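Local coordinates for protein cysteine protease-like VirA (Shigella flexneri, PDB 3EB8) that serves as a secreted virulence effector needed for bacterial entry into epithelial cells and for later spreading, while its proposed tubulin-cleaving protease activity is disputed, at residues I278-V284 / A299-S305; D225-A231 / V327-P333; W237-T243 / S346-S350. All coordinates share one frame; numbering follows the deposited sequence.

Interactions 1 and 3 have their centres about 9 and 10 Å from the centre of the chain and reach the same mixed sheet, whereas interaction 2 is more peripheral, its centre at about 19 Å. All three are partly buried. Interaction 1 joins two strands within that sheet through a ladder of backbone hydrogen bonds. In interaction 2 a helix start meets a loop through prolines, alanines and a serine, with no hydrogen bond across. Interaction 3 brings a loop to a strand, using one arginine hydrogen bond and van der Waals contacts around it. Interactions 1 and 2 touch through Tyr300, interactions 1 and 3 through Ser304 and Leu240; interactions 2 and 3 do not meet.

Interaction 1. Residues I278-V284 / A299-S305; sequences IIKINAV and AYEVSSS
Val284 and Glu301 meet at the loop end of two neighbouring antiparallel strands, 274-283 and 300-312, a long-looped hairpin within the mixed sheet. The axes of 278-283 and 300-305 run at 166° to each other. Glu301 loses the most surface, and its aliphatic part does the touching: Val284 CG2 lies 3.6 Å from Glu301 CG, the two side chains crossing at about a right angle. Since Glu301 CG stands anti to its carbonyl carbon (chi1 -53°) and the chain is extended beyond it, the carboxylate is carried over the partner strand, with Glu301 OE2 4.0 Å from Asn282 CB. Val284 is also tied by its backbone, Val284 N donating to Ala299 O at 2.7 Å.

Ile278, at the other end, contributes mainly through its main chain. Ile278 N donates to Ser305 O at 2.9 Å and Ser305 N returns a bond to Ile278 O, the first of three hydrogen-bonded pairs; Lys280 with Ser303 and Asn282 with Glu301 repeat the pattern. The non-hydrogen-bonded pairs Ile279-Ser304, Ile281-Val302 and Ala283-Tyr300 alternate with them and put their side chains on the opposite face. There Ile281 CG2 approaches the Tyr300 ring obliquely, 4.0 Å from Tyr300 CD2, and helix 226-234 covers this face, Phe228 meeting the Tyr300 ring edge-to-face.

On the face bearing Ile278, Ser303 and Ser305, a water joins the strands beyond the backbone ladder. Ser303 OG also bonds Glu322 OE2 of strand 315-327. Water 1 donates to Ile278 O and to Ser303 OG, each at 2.6 Å, and its third hydrogen-bond partner is Ser305 OG at 2.9 Å.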
loop_
_atom_site.group_PDB
_atom_site.type_symbol
_atom_site.label_atom_id
_atom_site.label_comp_id
_atom_site.label_asym_id
_atom_site.label_seq_id
_atom_site.Cartn_x
_atom_site.Cartn_y
_atom_site.Cartn_z
ATOM N N ILE A 278 0.430 -2.119 5.572
ATOM C CA ILE A 278 1.429 -1.070 5.460
ATOM C C ILE A 278 0.749 0.187 4.923
ATOM O O ILE A 278 0.310 0.241 3.770
ATOM C CB ILE A 278 2.651 -1.453 4.579
ATOM C CG1 ILE A 278 3.655 -2.316 5.363
ATOM C CG2 ILE A 278 3.428 -0.197 4.186
ATOM C CD1 ILE A 278 3.156 -3.646 5.779
ATOM N N ILE A 279 0.674 1.196 5.779
ATOM C CA ILE A 279 -0.084 2.400 5.503
ATOM C C ILE A 279 0.816 3.626 5.426
ATOM O O ILE A 279 1.470 3.987 6.390
ATOM C CB ILE A 279 -1.167 2.596 6.584
ATOM C CG1 ILE A 279 -2.196 1.467 6.467
ATOM C CG2 ILE A 279 -1.826 3.975 6.450
ATOM C CD1 ILE A 279 -3.028 1.256 7.721
ATOM N N LYS A 280 0.861 4.246 4.260
ATOM C CA LYS A 280 1.609 5.486 4.094
ATOM C C LYS A 280 0.644 6.636 3.831
ATOM O O LYS A 280 -0.211 6.539 2.954
ATOM C CB LYS A 280 2.635 5.369 2.968
ATOM C CG LYS A 280 3.771 4.407 3.290
ATOM C CD LYS A 280 5.127 4.988 2.890
ATOM C CE LYS A 280 6.270 4.297 3.640
ATOM N NZ LYS A 280 7.595 4.977 3.505
ATOM N N ILE A 281 0.771 7.706 4.616
ATOM C CA ILE A 281 -0.103 8.861 4.511
ATOM C C ILE A 281 0.754 10.087 4.327
ATOM O O ILE A 281 1.743 10.264 5.047
ATOM C CB ILE A 281 -0.993 9.046 5.785
ATOM C CG1 ILE A 281 -1.872 7.822 6.009
ATOM C CG2 ILE A 281 -1.872 10.277 5.651
ATOM C CD1 ILE A 281 -2.470 7.708 7.373
ATOM N N ASN A 282 0.366 10.924 3.359
ATOM C CA ASN A 282 1.013 12.193 3.087
ATOM C C ASN A 282 -0.016 13.312 2.942
ATOM O O ASN A 282 -1.138 13.077 2.508
ATOM C CB ASN A 282 1.863 12.094 1.824
ATOM C CG ASN A 282 3.044 11.159 2.003
ATOM O OD1 ASN A 282 4.009 11.495 2.681
ATOM N ND2 ASN A 282 2.968 9.971 1.406
ATOM N N ALA A 283 0.363 14.525 3.322
ATOM C CA ALA A 283 -0.515 15.663 3.170
ATOM C C ALA A 283 -0.409 16.088 1.719
ATOM O O ALA A 283 0.605 15.836 1.099
ATOM C CB ALA A 283 -0.076 16.777 4.095
ATOM N N VAL A 284 -1.450 16.693 1.158
ATOM C CA VAL A 284 -1.373 17.149 -0.226
ATOM C C VAL A 284 -0.710 18.527 -0.282
ATOM O O VAL A 284 0.193 18.783 -1.107
ATOM C CB VAL A 284 -2.760 17.216 -0.894
ATOM C CG1 VAL A 284 -2.699 18.013 -2.227
ATOM C CG2 VAL A 284 -3.302 15.813 -1.126
ATOM N N ALA A 299 -5.454 18.276 2.935
ATOM C CA ALA A 299 -5.903 16.964 2.442
ATOM C C ALA A 299 -4.817 15.878 2.520
ATOM O O ALA A 299 -3.639 16.181 2.701
ATOM C CB ALA A 299 -6.431 17.080 1.010
ATOM N N TYR A 300 -5.218 14.614 2.369
ATOM C CA TYR A 300 -4.295 13.488 2.569
ATOM C C TYR A 300 -4.288 12.484 1.424
ATOM O O TYR A 300 -5.328 12.142 0.860
ATOM C CB TYR A 300 -4.550 12.793 3.917
ATOM C CG TYR A 300 -4.369 13.743 5.081
ATOM C CD1 TYR A 300 -5.471 14.367 5.686
ATOM C CD2 TYR A 300 -3.092 14.056 5.556
ATOM C CE1 TYR A 300 -5.305 15.260 6.729
ATOM C CE2 TYR A 300 -2.916 14.943 6.600
ATOM C CZ TYR A 300 -4.026 15.540 7.182
ATOM O OH TYR A 300 -3.853 16.424 8.218
ATOM N N GLU A 301 -3.099 12.024 1.072
ATOM C CA GLU A 301 -2.962 10.889 0.176
ATOM C C GLU A 301 -2.699 9.663 1.034
ATOM O O GLU A 301 -1.788 9.655 1.872
ATOM C CB GLU A 301 -1.823 11.120 -0.816
ATOM C CG GLU A 301 -1.959 12.448 -1.556
ATOM C CD GLU A 301 -0.691 12.902 -2.281
ATOM O OE1 GLU A 301 -0.825 13.650 -3.279
ATOM O OE2 GLU A 301 0.427 12.528 -1.854
ATOM N N VAL A 302 -3.506 8.630 0.841
ATOM C CA VAL A 302 -3.309 7.379 1.561
ATOM C C VAL A 302 -2.876 6.267 0.607
ATOM O O VAL A 302 -3.405 6.137 -0.507
ATOM C CB VAL A 302 -4.612 6.949 2.246
ATOM C CG1 VAL A 302 -4.441 5.621 2.956
ATOM C CG2 VAL A 302 -5.087 8.039 3.187
ATOM N N SER A 303 -1.898 5.483 1.043
ATOM C CA SER A 303 -1.591 4.221 0.407
ATOM C C SER A 303 -1.747 3.133 1.457
ATOM O O SER A 303 -0.983 3.097 2.429
ATOM C CB SER A 303 -0.164 4.210 -0.115
ATOM O OG SER A 303 0.243 2.867 -0.356
ATOM N N SER A 304 -2.736 2.260 1.273
ATOM C CA SER A 304 -3.012 1.188 2.226
ATOM C C SER A 304 -2.782 -0.173 1.580
ATOM O O SER A 304 -3.557 -0.608 0.731
ATOM C CB SER A 304 -4.453 1.290 2.731
ATOM O OG SER A 304 -4.721 0.361 3.769
ATOM N N SER A 305 -1.721 -0.855 1.984
ATOM C CA SER A 305 -1.435 -2.163 1.418
ATOM C C SER A 305 -1.755 -3.266 2.390
ATOM O O SER A 305 -1.336 -3.233 3.546
ATOM C CB SER A 305 0.020 -2.246 1.003
ATOM O OG SER A 305 0.268 -1.277 0.010
HETATM O O HOH W 1 0.998 1.185 1.421
#

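Interaction 2. Residues D225-A231 / V327-P333; sequences DPAFISA and VHAGTLP
In the flat peptide group of Pro226, the carbonyl Pro226 O, 3.7 Å from Pro333 CG, accepts two bonds, from Ser230 N and Ser230 OG, which come from opposite sides of its plane, the hydroxyl at 2.8 Å and tilted 33° from it. That bond turns Ser230 OG, anti to its carbonyl carbon (chi1 -69°), over the face of the Leu332-Pro333 peptide. The 3.0 Å between Ser230 OG and Pro333 N is no hydrogen bond, as proline nitrogen carries no hydrogen. His328, whose CB points away from the helix, has Thr331 OG1 over the centre of one ring face; this hydroxyl bonds back to His328 O within a type I turn. Asp225 caps the helix, Ala227 N meeting Asp225 OD1 from above the carboxylate plane; Asp225 OD2 bonds Tyr300 OH.

Ala227 CB rests against Ala329 O at 3.3 Å and His328 O at 3.5 Å; apolar contacts flank it. Pro226 CB touches Pro333 CD at 3.9 Å, Ile229 CG2 reaches Pro333 CB at 4.0 Å, and Ala231 CB lies 3.7 Å from Val327 CG2. Helix 226-234 thus lies against the loop between strand 315-327 and helix 335-341, with Leu338 touching Ser230 and Thr331, and Val302 of strand 300-312 touching Ala231 and Val327.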
loop_
_atom_site.group_PDB
_atom_site.type_symbol
_atom_site.label_atom_id
_atom_site.label_comp_id
_atom_site.label_asym_id
_atom_site.label_seq_id
_atom_site.Cartn_x
_atom_site.Cartn_y
_atom_site.Cartn_z
ATOM N N ASP A 225 -6.851 16.729 13.281
ATOM C CA ASP A 225 -7.452 16.946 11.985
ATOM C C ASP A 225 -8.372 15.764 11.647
ATOM O O ASP A 225 -7.906 14.659 11.405
ATOM C CB ASP A 225 -6.368 17.153 10.921
ATOM C CG ASP A 225 -6.937 17.422 9.556
ATOM O OD1 ASP A 225 -8.175 17.339 9.383
ATOM O OD2 ASP A 225 -6.141 17.715 8.652
ATOM N N PRO A 226 -9.694 16.005 11.623
ATOM C CA PRO A 226 -10.639 14.915 11.374
ATOM C C PRO A 226 -10.389 14.271 10.017
ATOM O O PRO A 226 -10.653 13.095 9.837
ATOM C CB PRO A 226 -11.999 15.605 11.396
ATOM C CG PRO A 226 -11.770 16.905 12.089
ATOM C CD PRO A 226 -10.372 17.305 11.729
ATOM N N ALA A 227 -9.863 15.023 9.070
ATOM C CA ALA A 227 -9.597 14.434 7.778
ATOM C C ALA A 227 -8.464 13.426 7.917
ATOM O O ALA A 227 -8.470 12.385 7.277
ATOM C CB ALA A 227 -9.256 15.501 6.746
ATOM N N PHE A 228 -7.500 13.736 8.778
ATOM C CA PHE A 228 -6.421 12.807 9.043
ATOM C C PHE A 228 -6.924 11.545 9.766
ATOM O O PHE A 228 -6.567 10.426 9.403
ATOM C CB PHE A 228 -5.281 13.449 9.839
ATOM C CG PHE A 228 -4.204 12.471 10.186
ATOM C CD1 PHE A 228 -3.253 12.107 9.241
ATOM C CD2 PHE A 228 -4.196 11.840 11.427
ATOM C CE1 PHE A 228 -2.283 11.149 9.540
ATOM C CE2 PHE A 228 -3.226 10.893 11.737
ATOM C CZ PHE A 228 -2.266 10.539 10.797
ATOM N N ILE A 229 -7.749 11.728 10.790
ATOM C CA ILE A 229 -8.312 10.578 11.491
ATOM C C ILE A 229 -9.059 9.698 10.494
ATOM O O ILE A 229 -8.950 8.472 10.510
ATOM C CB ILE A 229 -9.275 11.016 12.611
ATOM C CG1 ILE A 229 -8.534 11.886 13.634
ATOM C CG2 ILE A 229 -9.925 9.797 13.260
ATOM C CD1 ILE A 229 -7.231 11.258 14.154
ATOM N N SER A 230 -9.791 10.358 9.608
ATOM C CA SER A 230 -10.573 9.692 8.588
ATOM C C SER A 230 -9.662 8.920 7.652
ATOM O O SER A 230 -9.966 7.783 7.294
ATOM C CB SER A 230 -11.412 10.719 7.810
ATOM O OG SER A 230 -12.437 11.278 8.621
ATOM N N ALA A 231 -8.541 9.535 7.274
ATOM C CA ALA A 231 -7.580 8.906 6.362
ATOM C C ALA A 231 -6.913 7.677 6.990
ATOM O O ALA A 231 -6.826 6.608 6.372
ATOM C CB ALA A 231 -6.531 9.899 5.940
ATOM N N VAL A 327 -8.006 11.724 0.607
ATOM C CA VAL A 327 -9.037 12.108 1.557
ATOM C C VAL A 327 -9.080 13.626 1.680
ATOM O O VAL A 327 -8.107 14.242 2.136
ATOM C CB VAL A 327 -8.782 11.520 2.950
ATOM C CG1 VAL A 327 -9.939 11.902 3.879
ATOM C CG2 VAL A 327 -8.594 10.008 2.872
ATOM N N HIS A 328 -10.205 14.221 1.274
ATOM C CA HIS A 328 -10.364 15.677 1.240
ATOM C C HIS A 328 -10.411 16.306 2.649
ATOM O O HIS A 328 -10.759 15.652 3.636
ATOM C CB HIS A 328 -11.600 16.069 0.394
ATOM C CG HIS A 328 -12.906 15.958 1.125
ATOM N ND1 HIS A 328 -13.787 14.912 0.934
ATOM C CD2 HIS A 328 -13.477 16.760 2.057
ATOM C CE1 HIS A 328 -14.840 15.070 1.718
ATOM N NE2 HIS A 328 -14.675 16.181 2.413
ATOM N N ALA A 329 -10.079 17.585 2.723
ATOM C CA ALA A 329 -9.932 18.312 3.992
ATOM C C ALA A 329 -11.101 18.270 4.980
ATOM O O ALA A 329 -10.906 18.258 6.199
ATOM C CB ALA A 329 -9.572 19.749 3.707
ATOM N N GLY A 330 -12.326 18.296 4.488
ATOM C CA GLY A 330 -13.434 18.310 5.434
ATOM C C GLY A 330 -14.029 16.959 5.825
ATOM O O GLY A 330 -15.147 16.916 6.361
ATOM N N THR A 331 -13.316 15.862 5.565
ATOM C CA THR A 331 -13.917 14.541 5.766
ATOM C C THR A 331 -14.169 14.241 7.234
ATOM O O THR A 331 -13.280 14.407 8.070
ATOM C CB THR A 331 -13.044 13.373 5.216
ATOM O OG1 THR A 331 -12.755 13.574 3.831
ATOM C CG2 THR A 331 -13.791 12.052 5.373
ATOM N N LEU A 332 -15.374 13.777 7.542
ATOM C CA LEU A 332 -15.710 13.396 8.909
ATOM C C LEU A 332 -15.452 11.911 9.152
ATOM O O LEU A 332 -15.772 11.080 8.306
ATOM C CB LEU A 332 -17.165 13.753 9.232
ATOM C CG LEU A 332 -17.483 15.250 9.115
ATOM C CD1 LEU A 332 -18.961 15.487 9.365
ATOM C CD2 LEU A 332 -16.602 16.090 10.049
ATOM N N PRO A 333 -14.862 11.581 10.311
ATOM C CA PRO A 333 -14.532 10.208 10.666
ATOM C C PRO A 333 -15.789 9.394 10.994
ATOM O O PRO A 333 -16.082 9.167 12.159
ATOM C CB PRO A 333 -13.653 10.366 11.920
ATOM C CG PRO A 333 -13.355 11.789 12.039
ATOM C CD PRO A 333 -14.446 12.527 11.355
#

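Interaction 3. Residues W237-T243 / S346-S350; sequences WQSLHIT and SRQVS
Arg347 and Leu240 make the one hydrogen bond across this contact: Arg347 NH1 donates to Leu240 O at 2.7 Å. The bond is bent, with 135° at the hydrogen, and it arrives from above the carbonyl plane instead of on a lone pair, so the evidence is for a short but imperfectly directed grip. Leu240 CD1 lies over one face of the guanidinium. Trp237 comes in by its edge, Trp237 CZ3 being 4.0 Å from Arg347 NH1; NH1 lies at the ring edge, near its plane, and not over a face, and the ring and guanidinium planes stand 86° apart, so there is no parallel stacking. Thr243 crosses the arginine obliquely and sets Thr243 CG2 3.9 Å from both Arg347 NH1 and Arg347 CD. A bend at chi3 (-147°) swings the head group of the arginine in among these residues.

Two residues further along, Val349 also meets the loop. Val349 CG2 lies 3.6 Å from His241 O and 3.8 Å from Thr243 OG1.

In the next shell, two overlapping type I turns, Trp237 to Leu240 and Ser239 to Ile242, present the Leu240 carbonyl. The arginine head has a further partner, Arg347 NH2 bonding Ile342 O, while Phe137 touches Arg347 and Leu240 and meets the Trp237 ring. Val247 of helix 245-265 packs on Val349. The arrangement is that of a turn-rich interhelical connection, between helices 226-234 and 245-265 and within the tubulin-binding region, laid against strand 348-356 of a mixed sheet in the EspG/VirA family fold.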
loop_
_atom_site.group_PDB
_atom_site.type_symbol
_atom_site.label_atom_id
_atom_site.label_comp_id
_atom_site.label_asym_id
_atom_site.label_seq_id
_atom_site.Cartn_x
_atom_site.Cartn_y
_atom_site.Cartn_z
ATOM N N TRP A 237 -10.241 -0.459 6.551
ATOM C CA TRP A 237 -11.492 -1.121 6.172
ATOM C C TRP A 237 -11.229 -2.443 5.395
ATOM O O TRP A 237 -10.484 -2.465 4.408
ATOM C CB TRP A 237 -12.445 -0.183 5.408
ATOM C CG TRP A 237 -13.793 -0.835 5.133
ATOM C CD1 TRP A 237 -14.548 -1.567 6.016
ATOM C CD2 TRP A 237 -14.522 -0.823 3.907
ATOM N NE1 TRP A 237 -15.691 -2.006 5.414
ATOM C CE2 TRP A 237 -15.706 -1.568 4.118
ATOM C CE3 TRP A 237 -14.307 -0.232 2.653
ATOM C CZ2 TRP A 237 -16.676 -1.749 3.119
ATOM C CZ3 TRP A 237 -15.277 -0.412 1.654
ATOM C CH2 TRP A 237 -16.446 -1.175 1.899
ATOM N N GLN A 238 -11.831 -3.540 5.849
ATOM C CA GLN A 238 -11.488 -4.866 5.321
ATOM C C GLN A 238 -11.776 -5.045 3.827
ATOM O O GLN A 238 -11.114 -5.832 3.163
ATOM C CB GLN A 238 -12.198 -5.950 6.121
ATOM C CG GLN A 238 -13.713 -5.785 6.190
ATOM C CD GLN A 238 -14.388 -6.916 6.962
ATOM O OE1 GLN A 238 -14.822 -6.739 8.110
ATOM N NE2 GLN A 238 -14.463 -8.092 6.338
ATOM N N SER A 239 -12.767 -4.323 3.309
ATOM C CA SER A 239 -13.153 -4.424 1.891
ATOM C C SER A 239 -12.762 -3.178 1.104
ATOM O O SER A 239 -13.263 -2.934 0.018
ATOM C CB SER A 239 -14.652 -4.678 1.760
ATOM O OG SER A 239 -15.027 -5.770 2.566
ATOM N N LEU A 240 -11.842 -2.401 1.652
ATOM C CA LEU A 240 -11.336 -1.212 0.975
ATOM C C LEU A 240 -11.025 -1.427 -0.518
ATOM O O LEU A 240 -11.260 -0.550 -1.329
ATOM C CB LEU A 240 -10.090 -0.709 1.698
ATOM C CG LEU A 240 -9.544 0.628 1.209
ATOM C CD1 LEU A 240 -10.488 1.746 1.573
ATOM C CD2 LEU A 240 -8.183 0.873 1.823
ATOM N N HIS A 241 -10.506 -2.594 -0.875
ATOM C CA HIS A 241 -10.002 -2.837 -2.229
ATOM C C HIS A 241 -11.019 -3.397 -3.217
ATOM O O HIS A 241 -10.723 -3.489 -4.402
ATOM C CB HIS A 241 -8.810 -3.805 -2.203
ATOM C CG HIS A 241 -9.134 -5.150 -1.621
ATOM N ND1 HIS A 241 -9.192 -5.378 -0.260
ATOM C CD2 HIS A 241 -9.444 -6.330 -2.206
ATOM C CE1 HIS A 241 -9.509 -6.638 -0.034
ATOM N NE2 HIS A 241 -9.664 -7.241 -1.200
ATOM N N ILE A 242 -12.177 -3.831 -2.758
ATOM C CA ILE A 242 -13.122 -4.406 -3.708
ATOM C C ILE A 242 -13.818 -3.277 -4.459
ATOM O O ILE A 242 -14.838 -2.782 -4.009
ATOM C CB ILE A 242 -14.158 -5.307 -3.017
ATOM C CG1 ILE A 242 -13.466 -6.297 -2.089
ATOM C CG2 ILE A 242 -14.962 -6.071 -4.050
ATOM C CD1 ILE A 242 -12.561 -7.240 -2.808
ATOM N N THR A 243 -13.262 -2.859 -5.594
ATOM C CA THR A 243 -13.782 -1.684 -6.279
ATOM C C THR A 243 -14.451 -2.008 -7.601
ATOM O O THR A 243 -15.028 -1.127 -8.232
ATOM C CB THR A 243 -12.682 -0.616 -6.530
ATOM O OG1 THR A 243 -11.634 -1.182 -7.320
ATOM C CG2 THR A 243 -12.116 -0.102 -5.216
ATOM N N SER A 346 -12.709 6.510 -6.914
ATOM C CA SER A 346 -11.506 7.281 -6.594
ATOM C C SER A 346 -10.397 6.483 -5.910
ATOM O O SER A 346 -9.359 7.045 -5.545
ATOM C CB SER A 346 -11.845 8.545 -5.800
ATOM O OG SER A 346 -13.004 8.353 -5.022
ATOM N N ARG A 347 -10.603 5.179 -5.750
ATOM C CA ARG A 347 -9.546 4.328 -5.208
ATOM C C ARG A 347 -8.847 3.625 -6.345
ATOM O O ARG A 347 -9.497 3.111 -7.250
ATOM C CB ARG A 347 -10.078 3.264 -4.248
ATOM C CG ARG A 347 -10.916 3.755 -3.117
ATOM C CD ARG A 347 -11.541 2.588 -2.433
ATOM N NE ARG A 347 -12.836 2.960 -1.917
ATOM C CZ ARG A 347 -13.795 2.101 -1.603
ATOM N NH1 ARG A 347 -13.601 0.795 -1.737
ATOM N NH2 ARG A 347 -14.952 2.555 -1.145
ATOM N N GLN A 348 -7.524 3.610 -6.307
ATOM C CA GLN A 348 -6.777 2.803 -7.253
ATOM C C GLN A 348 -6.213 1.560 -6.578
ATOM O O GLN A 348 -5.599 1.627 -5.502
ATOM C CB GLN A 348 -5.664 3.598 -7.893
ATOM C CG GLN A 348 -5.001 2.872 -9.028
ATOM C CD GLN A 348 -3.930 3.723 -9.659
ATOM O OE1 GLN A 348 -2.831 3.861 -9.106
ATOM N NE2 GLN A 348 -4.246 4.323 -10.817
ATOM N N VAL A 349 -6.434 0.433 -7.230
ATOM C CA VAL A 349 -6.091 -0.863 -6.674
ATOM C C VAL A 349 -5.036 -1.516 -7.544
ATOM O O VAL A 349 -5.119 -1.468 -8.779
ATOM C CB VAL A 349 -7.354 -1.747 -6.546
ATOM C CG1 VAL A 349 -6.996 -3.177 -6.184
ATOM C CG2 VAL A 349 -8.290 -1.148 -5.508
ATOM N N SER A 350 -4.025 -2.093 -6.899
ATOM C CA SER A 350 -2.924 -2.731 -7.614
ATOM C C SER A 350 -2.502 -4.005 -6.895
ATOM O O SER A 350 -2.726 -4.132 -5.701
ATOM C CB SER A 350 -1.745 -1.782 -7.710
ATOM O OG SER A 350 -1.290 -1.450 -6.410
#